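PDB 6RXA: argininosuccinate lyase from Chelativorans sp., which is an EDDS lyase, a C–N lyase of the aspartase/fumarase superfamily, and probably also splits argininosuccinate into fumarate and L-arginine. Local coordinates for residues 91-94 with 95-99; 171-174 with 175-178; 213-216 with 217-221; 318-321 with 322-326. The protein carries 2 engineered substitutions. One frame throughout, in Å; residues are numbered along the deposited sequence. Where two conformers were deposited one is given.

Contact 1: 91-94 with 95-99; sequences YEAA and LKRTI
Thr98, one helical turn on from Ala94, grips Ala94 O with its hydroxyl and, weakly, with its amide. The hydroxyl OG1 of Thr98 gives its hydrogen to Ala94 O at 2.8 Å, meeting the carbonyl from a donor position tilted 34° from its plane. The hydroxyl can reach back along the helix because OG1 stands beside its own backbone N, anti to the carbonyl carbon (chi1 -61°).

Earlier carbonyls are met in the ordinary way: Leu95 N binds Tyr91 O, Lys96 N binds Glu92 O, and Arg97 N binds Ala93 O at 2.9 Å. The Arg97 chain bends at chi3, laying one face of its guanidinium over the backbone; Arg97 NH2 comes 3.5 Å from Ala94 CA, and Arg97 NH1 lies 3.8 Å from Ala93 CB.

Glu92 and Lys96 are not in direct contact, Glu92 OE1 and Lys96 NZ being 6.0 Å apart. A water that accepts from Lys96 NZ at 2.9 Å and donates weakly to Glu92 OE1 bridges them. The stronger partners of the carboxylate lie elsewhere, Tyr88 for OE2 and Arg383 of the third subunit for OE1, while Tyr91 OH is bonded to Asp76. Side-chain hydroxyls bonded one turn back in this way are a familiar feature of alpha-helices, here in the last turns of helix 88-99, where Tyr91, Ala94 and Thr98 touch helix 62-79.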
loop_
_atom_site.group_PDB
_atom_site.type_symbol
_atom_site.label_atom_id
_atom_site.label_comp_id
_atom_site.label_asym_id
_atom_site.label_seq_id
_atom_site.Cartn_x
_atom_site.Cartn_y
_atom_site.Cartn_z
ATOM N N TYR A 91 -6.618 -25.749 24.523
ATOM C CA TYR A 91 -5.987 -25.614 25.828
ATOM C C TYR A 91 -6.979 -25.897 26.947
ATOM O O TYR A 91 -6.668 -26.626 27.898
ATOM C CB TYR A 91 -5.412 -24.200 25.938
ATOM C CG TYR A 91 -4.686 -23.923 27.220
ATOM C CD1 TYR A 91 -5.379 -23.564 28.366
ATOM C CD2 TYR A 91 -3.308 -24.012 27.284
ATOM C CE1 TYR A 91 -4.717 -23.309 29.554
ATOM C CE2 TYR A 91 -2.631 -23.755 28.469
ATOM C CZ TYR A 91 -3.347 -23.401 29.598
ATOM O OH TYR A 91 -2.694 -23.148 30.780
ATOM N N GLU A 92 -8.183 -25.331 26.849
ATOM C CA GLU A 92 -9.190 -25.572 27.870
ATOM C C GLU A 92 -9.538 -27.051 27.946
ATOM O O GLU A 92 -9.753 -27.589 29.036
ATOM C CB GLU A 92 -10.440 -24.738 27.581
ATOM C CG GLU A 92 -11.388 -24.677 28.780
ATOM C CD GLU A 92 -12.800 -24.239 28.421
ATOM O OE1 GLU A 92 -13.666 -25.124 28.262
ATOM O OE2 GLU A 92 -13.051 -23.018 28.308
ATOM N N ALA A 93 -9.589 -27.726 26.794
ATOM C CA ALA A 93 -9.930 -29.146 26.792
ATOM C C ALA A 93 -8.826 -29.977 27.426
ATOM O O ALA A 93 -9.103 -30.935 28.160
ATOM C CB ALA A 93 -10.244 -29.614 25.373
ATOM N N ALA A 94 -7.564 -29.625 27.168
ATOM C CA ALA A 94 -6.464 -30.273 27.863
ATOM C C ALA A 94 -6.538 -30.014 29.365
ATOM O O ALA A 94 -6.242 -30.900 30.166
ATOM C CB ALA A 94 -5.126 -29.793 27.299
ATOM N N LEU A 95 -6.921 -28.799 29.766
ATOM C CA LEU A 95 -7.089 -28.522 31.188
ATOM C C LEU A 95 -8.180 -29.408 31.792
ATOM O O LEU A 95 -8.000 -29.967 32.878
ATOM C CB LEU A 95 -7.399 -27.041 31.402
ATOM C CG LEU A 95 -7.405 -26.585 32.864
ATOM C CD1 LEU A 95 -6.019 -26.618 33.493
ATOM C CD2 LEU A 95 -7.995 -25.184 32.927
ATOM N N LYS A 96 -9.308 -29.565 31.094
ATOM C CA LYS A 96 -10.376 -30.444 31.568
ATOM C C LYS A 96 -9.891 -31.879 31.695
ATOM O O LYS A 96 -10.235 -32.572 32.659
ATOM C CB LYS A 96 -11.555 -30.357 30.599
ATOM C CG LYS A 96 -12.735 -31.280 30.886
ATOM C CD LYS A 96 -13.855 -31.062 29.843
ATOM C CE LYS A 96 -13.469 -31.608 28.467
ATOM N NZ LYS A 96 -14.262 -30.993 27.357
ATOM N N ARG A 97 -9.100 -32.355 30.725
ATOM C CA ARG A 97 -8.572 -33.714 30.834
ATOM C C ARG A 97 -7.610 -33.842 32.009
ATOM O O ARG A 97 -7.467 -34.931 32.579
ATOM C CB ARG A 97 -7.889 -34.148 29.540
ATOM C CG ARG A 97 -8.864 -34.359 28.394
ATOM C CD ARG A 97 -8.182 -34.984 27.189
ATOM N NE ARG A 97 -7.203 -34.092 26.565
ATOM C CZ ARG A 97 -7.497 -33.217 25.604
ATOM N NH1 ARG A 97 -8.743 -33.095 25.167
ATOM N NH2 ARG A 97 -6.545 -32.456 25.097
ATOM N N THR A 98 -6.974 -32.730 32.404
ATOM C CA THR A 98 -5.958 -32.761 33.454
ATOM C C THR A 98 -6.570 -32.663 34.849
ATOM O O THR A 98 -6.140 -33.385 35.759
ATOM C CB THR A 98 -4.956 -31.626 33.215
ATOM O OG1 THR A 98 -4.321 -31.811 31.941
ATOM C CG2 THR A 98 -3.886 -31.595 34.305
ATOM N N ILE A 99 -7.548 -31.784 35.053
ATOM C CA ILE A 99 -8.061 -31.494 36.387
ATOM C C ILE A 99 -9.545 -31.777 36.544
ATOM O O ILE A 99 -10.064 -31.653 37.663
ATOM C CB ILE A 99 -7.759 -30.043 36.818
ATOM C CG1 ILE A 99 -8.533 -29.058 35.930
ATOM C CG2 ILE A 99 -6.271 -29.783 36.764
ATOM C CD1 ILE A 99 -8.419 -27.624 36.386
HETATM O O HOH W 1 -13.175 -28.333 27.297
#

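Contact 2: 171-174 with 175-178; sequences YLMA and ISEN
Ile175 packs back against the preceding turn, where its CG1 approaches CE1 of Tyr171 at 4.1 Å. The two side chains cross obliquely, and the methylene meets the ring at a slant. CG1 of Ile175 lies beside its backbone N, anti to the carbonyl carbon (chi1 -54°), which turns this branch toward the tyrosine, while Ile175 CB sits 3.4 Å from Leu172 O. The ring is also held at other points: Tyr171 OH bonds to Glu258, Trp262 meets the ring edge-to-face, and Tyr318 of the third subunit packs on both Tyr171 and Ile175.

Ala174 contributes chiefly through its backbone. Its carbonyl oxygen takes the amide N of Asn178 at 3.0 Å in a nearly straight bond (169° at the hydrogen), and Asn227 of the third subunit packs on its side chain.

Ser176 follows, with its amide N donating to Leu172 O at 3.0 Å, within the carbonyl plane, and its CB and OG touched by the thioether end of Met173. The Met173 chain bends at chi2 and chi3, which carries its CE to 3.8 Å from Ser176 CB. The hydroxyl of Ser176 is bound to Arg139 of helix 112-147, and Met173 reaches helix 451-500 as well.

In the tetrameric aspartase/fumarase fold, long helices from four subunits gather into a central bundle; the burial of helix 168-193 against helices 112-147 and 451-500 and against the third subunit is consistent with membership of that bundle.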
loop_
_atom_site.group_PDB
_atom_site.type_symbol
_atom_site.label_atom_id
_atom_site.label_comp_id
_atom_site.label_asym_id
_atom_site.label_seq_id
_atom_site.Cartn_x
_atom_site.Cartn_y
_atom_site.Cartn_z
ATOM N N TYR A 171 25.538 16.217 10.590
ATOM C CA TYR A 171 24.668 15.281 9.887
ATOM C C TYR A 171 24.036 14.281 10.856
ATOM O O TYR A 171 22.820 14.039 10.827
ATOM C CB TYR A 171 25.453 14.547 8.782
ATOM C CG TYR A 171 24.575 13.551 8.059
ATOM C CD1 TYR A 171 24.414 12.266 8.541
ATOM C CD2 TYR A 171 23.869 13.915 6.927
ATOM C CE1 TYR A 171 23.584 11.375 7.927
ATOM C CE2 TYR A 171 23.025 13.014 6.292
ATOM C CZ TYR A 171 22.890 11.742 6.796
ATOM O OH TYR A 171 22.052 10.825 6.195
ATOM N N LEU A 172 24.858 13.662 11.708
ATOM C CA LEU A 172 24.351 12.667 12.648
ATOM C C LEU A 172 23.314 13.260 13.587
ATOM O O LEU A 172 22.373 12.566 13.980
ATOM C CB LEU A 172 25.504 12.019 13.409
ATOM C CG LEU A 172 26.363 11.119 12.520
ATOM C CD1 LEU A 172 27.685 10.785 13.206
ATOM C CD2 LEU A 172 25.613 9.841 12.166
ATOM N N MET A 173 23.427 14.542 13.926
ATOM C CA MET A 173 22.429 15.129 14.805
ATOM C C MET A 173 21.092 15.343 14.109
ATOM O O MET A 173 20.077 15.458 14.797
ATOM C CB MET A 173 22.963 16.384 15.481
ATOM C CG MET A 173 24.101 16.064 16.455
ATOM S SD MET A 173 23.793 14.713 17.610
ATOM C CE MET A 173 22.523 15.450 18.628
ATOM N N ALA A 174 21.044 15.361 12.771
ATOM C CA ALA A 174 19.747 15.308 12.103
ATOM C C ALA A 174 19.066 13.985 12.402
ATOM O O ALA A 174 17.869 13.938 12.716
ATOM C CB ALA A 174 19.918 15.485 10.590
ATOM N N ILE A 175 19.833 12.894 12.327
ATOM C CA ILE A 175 19.298 11.572 12.636
ATOM C C ILE A 175 18.836 11.520 14.087
ATOM O O ILE A 175 17.761 10.997 14.385
ATOM C CB ILE A 175 20.342 10.490 12.302
ATOM C CG1 ILE A 175 20.829 10.604 10.849
ATOM C CG2 ILE A 175 19.775 9.113 12.599
ATOM C CD1 ILE A 175 19.758 10.475 9.797
ATOM N N SER A 176 19.604 12.123 15.006
ATOM C CA SER A 176 19.191 12.118 16.407
ATOM C C SER A 176 17.830 12.786 16.592
ATOM O O SER A 176 16.992 12.295 17.360
ATOM C CB SER A 176 20.254 12.781 17.286
ATOM O OG SER A 176 19.828 12.809 18.653
ATOM N N GLU A 177 17.591 13.904 15.902
ATOM C CA GLU A 177 16.319 14.613 16.043
ATOM C C GLU A 177 15.175 13.803 15.444
ATOM O O GLU A 177 14.076 13.759 16.013
ATOM C CB GLU A 177 16.455 16.012 15.415
ATOM C CG GLU A 177 15.263 16.947 15.688
ATOM C CD GLU A 177 15.559 18.424 15.462
ATOM O OE1 GLU A 177 16.723 18.797 15.223
ATOM O OE2 GLU A 177 14.601 19.221 15.566
ATOM N N ASN A 178 15.419 13.142 14.304
ATOM C CA ASN A 178 14.457 12.198 13.740
ATOM C C ASN A 178 14.085 11.130 14.759
ATOM O O ASN A 178 12.902 10.819 14.964
ATOM C CB ASN A 178 15.080 11.550 12.498
ATOM C CG ASN A 178 14.318 10.311 12.016
ATOM O OD1 ASN A 178 14.344 9.256 12.663
ATOM N ND2 ASN A 178 13.667 10.423 10.857
#

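Contact 3: 213-216 with 217-221; sequences DRTS and ALLGF
Arg214 reaches across one turn of helix 212-218 to lie over Leu218 and Ala217. Beyond CB its chain leaves anti to the backbone N (chi1 169°) and then turns twice, at chi2 and chi3. Arg214 CG comes 3.8 Å from Leu218 CD1. Arg214 CD follows at 3.9 Å from Leu218 CG, the two side chains crossing at a slant. NE meets the carboxylate of Glu56 in a salt bridge, and at the tip Arg214 NH2 stands 4.0 Å from Ala217 CB, which it meets obliquely. An alanine in place of Arg214 would probably leave Glu56 without this charged mate and uncover the methyl branch of Leu218.

The helix ends just beyond in a Schellman motif. Gly220, with positive phi (79°), is its C-prime residue: the amide N of Phe221 returns to Ser216 O at 3.0 Å, and Gly220 N bonds to Ala217 O at 3.1 Å. Leu219 N is held only weakly, by Thr215 O and Ser216 O together.

Beyond the motif Phe221 lies beside Ser216, whose OG is 3.2 Å from Phe221 CB and makes a weak bond to Gly223 O. Ser216 O also lies at the edge of the phenyl ring, in its plane. Arg125 of helix 112-147 makes a cation-pi contact with that ring and donates from NH2 to Leu219 O, while Leu219 CD1 lies 4.2 Å from Thr215 CG2, the two side chains running side by side.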
loop_
_atom_site.group_PDB
_atom_site.type_symbol
_atom_site.label_atom_id
_atom_site.label_comp_id
_atom_site.label_asym_id
_atom_site.label_seq_id
_atom_site.Cartn_x
_atom_site.Cartn_y
_atom_site.Cartn_z
ATOM N N ASP A 213 -10.818 -3.626 36.876
ATOM C CA ASP A 213 -9.600 -2.945 37.292
ATOM C C ASP A 213 -8.597 -3.911 37.916
ATOM O O ASP A 213 -7.386 -3.717 37.772
ATOM C CB ASP A 213 -9.943 -1.828 38.280
ATOM C CG ASP A 213 -10.671 -0.667 37.627
ATOM O OD1 ASP A 213 -10.312 -0.304 36.493
ATOM O OD2 ASP A 213 -11.597 -0.114 38.255
ATOM N N ARG A 214 -9.066 -4.949 38.613
ATOM C CA ARG A 214 -8.134 -5.894 39.224
ATOM C C ARG A 214 -7.419 -6.718 38.160
ATOM O O ARG A 214 -6.195 -6.902 38.216
ATOM C CB ARG A 214 -8.870 -6.810 40.203
ATOM C CG ARG A 214 -8.051 -8.019 40.709
ATOM C CD ARG A 214 -6.901 -7.646 41.655
ATOM N NE ARG A 214 -7.323 -6.665 42.645
ATOM C CZ ARG A 214 -6.715 -5.504 42.865
ATOM N NH1 ARG A 214 -7.203 -4.679 43.778
ATOM N NH2 ARG A 214 -5.610 -5.178 42.201
ATOM N N THR A 215 -8.168 -7.265 37.198
ATOM C CA THR A 215 -7.529 -8.063 36.159
ATOM C C THR A 215 -6.500 -7.222 35.421
ATOM O O THR A 215 -5.391 -7.686 35.127
ATOM C CB THR A 215 -8.591 -8.573 35.185
ATOM O OG1 THR A 215 -9.764 -8.961 35.916
ATOM C CG2 THR A 215 -8.071 -9.762 34.415
ATOM N N SER A 216 -6.864 -5.973 35.128
ATOM C CA SER A 216 -5.976 -5.039 34.446
ATOM C C SER A 216 -4.697 -4.816 35.240
ATOM O O SER A 216 -3.595 -4.916 34.697
ATOM C CB SER A 216 -6.731 -3.725 34.240
ATOM O OG SER A 216 -5.930 -2.754 33.602
ATOM N N ALA A 217 -4.824 -4.558 36.542
ATOM C CA ALA A 217 -3.653 -4.320 37.377
ATOM C C ALA A 217 -2.766 -5.553 37.462
ATOM O O ALA A 217 -1.533 -5.448 37.415
ATOM C CB ALA A 217 -4.118 -3.892 38.768
ATOM N N LEU A 218 -3.371 -6.735 37.609
ATOM C CA LEU A 218 -2.593 -7.961 37.710
ATOM C C LEU A 218 -1.768 -8.220 36.456
ATOM O O LEU A 218 -0.733 -8.902 36.528
ATOM C CB LEU A 218 -3.547 -9.128 37.970
ATOM C CG LEU A 218 -4.087 -9.234 39.400
ATOM C CD1 LEU A 218 -5.245 -10.222 39.434
ATOM C CD2 LEU A 218 -2.969 -9.650 40.346
ATOM N N LEU A 219 -2.211 -7.704 35.306
ATOM C CA LEU A 219 -1.547 -7.906 34.027
ATOM C C LEU A 219 -0.723 -6.700 33.603
ATOM O O LEU A 219 -0.262 -6.649 32.461
ATOM C CB LEU A 219 -2.568 -8.265 32.947
ATOM C CG LEU A 219 -3.272 -9.605 33.185
ATOM C CD1 LEU A 219 -4.491 -9.711 32.299
ATOM C CD2 LEU A 219 -2.340 -10.779 32.926
ATOM N N GLY A 220 -0.527 -5.730 34.492
ATOM C CA GLY A 220 0.354 -4.611 34.198
ATOM C C GLY A 220 -0.206 -3.514 33.325
ATOM O O GLY A 220 0.551 -2.616 32.932
ATOM N N PHE A 221 -1.492 -3.546 32.993
ATOM C CA PHE A 221 -2.060 -2.483 32.171
ATOM C C PHE A 221 -2.226 -1.212 33.000
ATOM O O PHE A 221 -2.382 -1.260 34.222
ATOM C CB PHE A 221 -3.407 -2.921 31.622
ATOM C CG PHE A 221 -3.327 -3.972 30.545
ATOM C CD1 PHE A 221 -3.061 -3.622 29.234
ATOM C CD2 PHE A 221 -3.562 -5.307 30.835
ATOM C CE1 PHE A 221 -3.009 -4.582 28.239
ATOM C CE2 PHE A 221 -3.523 -6.265 29.838
ATOM C CZ PHE A 221 -3.251 -5.900 28.535
#

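Contact 4: 318-321 with 322-326; sequences YQMS and AARVE. Engineered in segment 318-321: Met320 (natural residue Tyr).
Ala322 and Ala323 follow Ser321 round an ST turn in the loop joining helices 303-314 and 329-348. Ala322 turns its CB away from the preceding residues, and its amide is taken by Glu293 of the second subunit. Ala323 closes the turn: its N donates to Ser321 OG at 3.0 Å, with 159° at the hydrogen, and its CB lies 3.4 Å from the same hydroxyl oxygen. Ser321 OG is in place because it stands anti to the backbone N (chi1 170°).

Next comes Arg324, on the far side of Ser321 in sequence from the engineered Met320, which is beside Asn113, a residue seen to bind succinate, and close to a bound formate. Arg324 folds back, bending at chi3, and one face of its guanidinium lies against the backbone of the preceding residues, with Ser321 N 3.6 Å above the plane. Trp235 adds a cation-pi contact, and NH1 bonds to Val232 O. A leucine at this position would probably leave Val232 O without this donor, Ser321 O without its weak one, and Trp235 without the cation-pi partner. Arg324 NE makes that weak bond to Ser321 O at 3.0 Å, only 135° at the hydrogen.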
loop_
_atom_site.group_PDB
_atom_site.type_symbol
_atom_site.label_atom_id
_atom_site.label_comp_id
_atom_site.label_asym_id
_atom_site.label_seq_id
_atom_site.Cartn_x
_atom_site.Cartn_y
_atom_site.Cartn_z
ATOM N N TYR A 318 -17.839 -2.202 12.632
ATOM C CA TYR A 318 -17.184 -1.874 13.903
ATOM C C TYR A 318 -17.511 -2.978 14.902
ATOM O O TYR A 318 -18.192 -2.783 15.912
ATOM C CB TYR A 318 -17.537 -0.475 14.426
ATOM C CG TYR A 318 -16.323 0.066 15.156
ATOM C CD1 TYR A 318 -15.314 0.711 14.469
ATOM C CD2 TYR A 318 -16.143 -0.154 16.505
ATOM C CE1 TYR A 318 -14.163 1.130 15.118
ATOM C CE2 TYR A 318 -14.990 0.265 17.166
ATOM C CZ TYR A 318 -14.003 0.911 16.462
ATOM O OH TYR A 318 -12.850 1.327 17.115
ATOM N N GLN A 319 -16.994 -4.163 14.566
ATOM C CA GLN A 319 -17.293 -5.405 15.248
ATOM C C GLN A 319 -16.022 -6.205 15.495
ATOM O O GLN A 319 -15.002 -6.014 14.828
ATOM C CB GLN A 319 -18.129 -6.320 14.331
ATOM C CG GLN A 319 -19.517 -5.842 14.035
ATOM C CD GLN A 319 -20.231 -6.708 13.013
ATOM O OE1 GLN A 319 -19.840 -7.853 12.749
ATOM N NE2 GLN A 319 -21.287 -6.157 12.411
ATOM N N MET A 320 -16.100 -7.129 16.443
ATOM C CA MET A 320 -15.157 -8.239 16.465
ATOM C C MET A 320 -15.246 -8.974 15.134
ATOM O O MET A 320 -16.343 -9.273 14.651
ATOM C CB MET A 320 -15.540 -9.186 17.593
ATOM C CG MET A 320 -14.773 -10.479 17.603
ATOM S SD MET A 320 -13.112 -10.173 18.172
ATOM C CE MET A 320 -12.307 -11.715 17.721
ATOM N N SER A 321 -14.092 -9.271 14.550
ATOM C CA SER A 321 -14.015 -9.920 13.254
ATOM C C SER A 321 -12.755 -10.763 13.205
ATOM O O SER A 321 -11.683 -10.300 13.595
ATOM C CB SER A 321 -13.938 -8.864 12.148
ATOM O OG SER A 321 -13.631 -9.434 10.887
ATOM N N ALA A 322 -12.881 -11.975 12.690
ATOM C CA ALA A 322 -11.721 -12.824 12.450
ATOM C C ALA A 322 -11.020 -12.500 11.136
ATOM O O ALA A 322 -10.038 -13.166 10.789
ATOM C CB ALA A 322 -12.147 -14.301 12.496
ATOM N N ALA A 323 -11.477 -11.492 10.397
ATOM C CA ALA A 323 -10.864 -11.118 9.130
ATOM C C ALA A 323 -9.759 -10.076 9.273
ATOM O O ALA A 323 -9.121 -9.733 8.273
ATOM C CB ALA A 323 -11.918 -10.560 8.158
ATOM N N ARG A 324 -9.514 -9.563 10.477
ATOM C CA ARG A 324 -8.521 -8.516 10.657
ATOM C C ARG A 324 -7.116 -9.086 10.549
ATOM O O ARG A 324 -6.818 -10.157 11.084
ATOM C CB ARG A 324 -8.718 -7.856 12.020
ATOM C CG ARG A 324 -10.028 -7.061 12.118
ATOM C CD ARG A 324 -10.309 -6.537 13.518
ATOM N NE ARG A 324 -10.474 -7.650 14.454
ATOM C CZ ARG A 324 -10.795 -7.535 15.742
ATOM N NH1 ARG A 324 -11.013 -6.350 16.285
ATOM N NH2 ARG A 324 -10.897 -8.619 16.489
ATOM N N VAL A 325 -6.252 -8.357 9.862
ATOM C CA VAL A 325 -4.841 -8.708 9.713
ATOM C C VAL A 325 -4.069 -8.248 10.943
ATOM O O VAL A 325 -4.366 -7.201 11.542
ATOM C CB VAL A 325 -4.299 -8.111 8.400
ATOM C CG1 VAL A 325 -2.796 -8.283 8.260
ATOM C CG2 VAL A 325 -5.011 -8.767 7.213
ATOM N N GLU A 326 -3.081 -9.051 11.324
ATOM C CA GLU A 326 -2.312 -8.865 12.541
ATOM C C GLU A 326 -0.923 -8.321 12.221
ATOM O O GLU A 326 -0.434 -8.412 11.088
ATOM C CB GLU A 326 -2.181 -10.203 13.278
ATOM C CG GLU A 326 -3.510 -10.734 13.817
ATOM C CD GLU A 326 -3.677 -12.246 13.668
ATOM O OE1 GLU A 326 -3.268 -12.815 12.633
ATOM O OE2 GLU A 326 -4.228 -12.870 14.592
#

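How the contacts relate
The four contacts follow one another along the chain without interleaving. Contacts 1 to 3 fall within the lyase family region, on helices 88-99, 168-193 and 212-218, whereas contact 4 occupies the loop before helix 329-348. Within one chain none touches another: the centres of contacts 1 and 2 are farthest apart, about 54 Å, and those of contacts 3 and 4 closest, about 24 Å. Contact 2 lies nearest the middle of this elongated chain. Between subunits, contacts 2 and 4 do meet: Tyr318 of one chain touches Tyr171 and Asn178 of another. Contacts 1 and 4 also both touch the second subunit, and Asp213 of contact 3 pairs with Lys446 of the third, so all four contacts reach subunit interfaces.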